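PDB 5M38: OmpA family protein from Escherichia coli, which probably binds peptidoglycan through its OmpA-like domain, consistent with tethering the bacterial type VI secretion system to the cell wall. Local coordinates for residues Lys37-Ile42 with Ile111-Pro115. Numbering follows the deposited sequence.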
loop_
_atom_site.group_PDB
_atom_site.type_symbol
_atom_site.label_atom_id
_atom_site.label_comp_id
_atom_site.label_asym_id
_atom_site.label_seq_id
_atom_site.Cartn_x
_atom_site.Cartn_y
_atom_site.Cartn_z
ATOM N N LYS A 37 -8.282 -14.755 -4.360
ATOM C CA LYS A 37 -9.086 -14.500 -3.147
ATOM C C LYS A 37 -9.986 -13.228 -3.214
ATOM O O LYS A 37 -10.248 -12.598 -2.173
ATOM C CB LYS A 37 -8.156 -14.431 -1.908
ATOM C CG LYS A 37 -7.325 -15.686 -1.679
ATOM C CD LYS A 37 -6.413 -15.579 -0.477
ATOM C CE LYS A 37 -5.587 -16.830 -0.381
ATOM N NZ LYS A 37 -4.926 -16.958 0.933
ATOM N N ALA A 38 -10.488 -12.874 -4.420
ATOM C CA ALA A 38 -11.337 -11.685 -4.627
ATOM C C ALA A 38 -12.738 -11.766 -3.976
ATOM O O ALA A 38 -13.390 -10.722 -3.809
ATOM C CB ALA A 38 -11.459 -11.372 -6.114
ATOM N N GLY A 39 -13.163 -12.990 -3.612
ATOM C CA GLY A 39 -14.444 -13.275 -2.969
ATOM C C GLY A 39 -14.744 -12.419 -1.748
ATOM O O GLY A 39 -15.863 -11.910 -1.597
ATOM N N TRP A 40 -13.730 -12.234 -0.886
ATOM C CA TRP A 40 -13.856 -11.436 0.333
ATOM C C TRP A 40 -13.260 -10.038 0.174
ATOM O O TRP A 40 -12.964 -9.618 -0.952
ATOM C CB TRP A 40 -13.297 -12.190 1.539
ATOM C CG TRP A 40 -13.974 -13.512 1.772
ATOM C CD1 TRP A 40 -13.559 -14.736 1.335
ATOM C CD2 TRP A 40 -15.231 -13.727 2.436
ATOM N NE1 TRP A 40 -14.468 -15.706 1.704
ATOM C CE2 TRP A 40 -15.508 -15.112 2.373
ATOM C CE3 TRP A 40 -16.147 -12.881 3.097
ATOM C CZ2 TRP A 40 -16.650 -15.672 2.960
ATOM C CZ3 TRP A 40 -17.258 -13.442 3.703
ATOM C CH2 TRP A 40 -17.497 -14.819 3.641
ATOM N N LEU A 41 -13.177 -9.286 1.284
ATOM C CA LEU A 41 -12.710 -7.909 1.286
ATOM C C LEU A 41 -11.220 -7.798 0.995
ATOM O O LEU A 41 -10.429 -8.531 1.599
ATOM C CB LEU A 41 -13.055 -7.266 2.643
ATOM C CG LEU A 41 -13.020 -5.737 2.776
ATOM C CD1 LEU A 41 -14.017 -5.060 1.879
ATOM C CD2 LEU A 41 -13.304 -5.342 4.175
ATOM N N ILE A 42 -10.846 -6.914 0.028
ATOM C CA ILE A 42 -9.456 -6.564 -0.297
ATOM C C ILE A 42 -9.208 -5.264 0.491
ATOM O O ILE A 42 -9.815 -4.228 0.197
ATOM C CB ILE A 42 -9.181 -6.389 -1.824
ATOM C CG1 ILE A 42 -9.682 -7.603 -2.653
ATOM C CG2 ILE A 42 -7.693 -6.080 -2.106
ATOM C CD1 ILE A 42 -10.234 -7.188 -4.033
ATOM N N ILE A 111 -1.604 -5.167 1.265
ATOM C CA ILE A 111 -2.854 -5.680 0.690
ATOM C C ILE A 111 -3.222 -6.930 1.449
ATOM O O ILE A 111 -2.489 -7.906 1.396
ATOM C CB ILE A 111 -2.827 -5.899 -0.834
ATOM C CG1 ILE A 111 -2.391 -4.613 -1.590
ATOM C CG2 ILE A 111 -4.194 -6.390 -1.293
ATOM C CD1 ILE A 111 -2.008 -4.770 -3.040
ATOM N N SER A 112 -4.294 -6.852 2.234
ATOM C CA SER A 112 -4.784 -7.938 3.074
ATOM C C SER A 112 -5.935 -8.689 2.411
ATOM O O SER A 112 -6.904 -8.076 1.985
ATOM C CB SER A 112 -5.212 -7.407 4.432
ATOM O OG SER A 112 -5.719 -8.454 5.241
ATOM N N LEU A 113 -5.805 -10.024 2.335
ATOM C CA LEU A 113 -6.773 -10.971 1.766
ATOM C C LEU A 113 -7.067 -12.096 2.774
ATOM O O LEU A 113 -6.251 -12.328 3.670
ATOM C CB LEU A 113 -6.228 -11.565 0.458
ATOM C CG LEU A 113 -5.646 -10.584 -0.563
ATOM C CD1 LEU A 113 -4.579 -11.243 -1.413
ATOM C CD2 LEU A 113 -6.741 -9.911 -1.380
ATOM N N VAL A 114 -8.235 -12.764 2.669
ATOM C CA VAL A 114 -8.547 -13.854 3.613
ATOM C C VAL A 114 -8.440 -15.209 2.958
ATOM O O VAL A 114 -9.030 -15.397 1.883
ATOM C CB VAL A 114 -9.852 -13.764 4.448
ATOM C CG1 VAL A 114 -9.666 -12.920 5.702
ATOM C CG2 VAL A 114 -11.037 -13.301 3.626
ATOM N N PRO A 115 -7.716 -16.162 3.641
ATOM C CA PRO A 115 -7.558 -17.526 3.098
ATOM C C PRO A 115 -8.874 -18.288 2.956
ATOM O O PRO A 115 -9.484 -18.280 1.888
ATOM C CB PRO A 115 -6.634 -18.214 4.115
ATOM C CG PRO A 115 -6.005 -17.111 4.904
ATOM C CD PRO A 115 -7.011 -16.025 4.939
HETATM O O HOH W 1 -9.693 -11.144 0.588
#
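A water molecule gripped by three backbone groups bridges Val114 to the turn between helix 24-36 and strand 42-47: it accepts a hydrogen bond from Val114 N at 3.0 Å and donates to Leu41 O at 2.9 Å and to Lys37 O at 3.2 Å. It sits just past the paired ends of strands 42-47 and 108-112, antiparallel neighbours in the mixed sheet of this OmpA-like domain, where the backbones diverge beyond the backbone hydrogen bond between Ser112 and Val43, and it links the two segments, between which there is no direct hydrogen bond. On the helix-covered face of the sheet, Ile42 lies side by side with both Ile111 and Leu113; its CG2 meets Ile111 CG2 at 3.6 Å, its CG1 meets Leu113 CD2 at 3.9 Å, and Ile34 packs against all three. Lys37, with CG anti to its carbonyl carbon (chi1 -58°) and the chain extended beyond, runs past Leu113 CB and the Val114 carbonyl to Pro115, its NZ hydrogen-bonded to Thr3 OG1. Were Lys37 replaced by an alanine, the Thr3 hydroxyl would probably lose this partner and the flank of Leu113 and Pro115 would be uncovered. At the exposed end, Val114 CG2 approaches the Trp40 side chain obliquely, lying 3.5 Å from Trp40 CG.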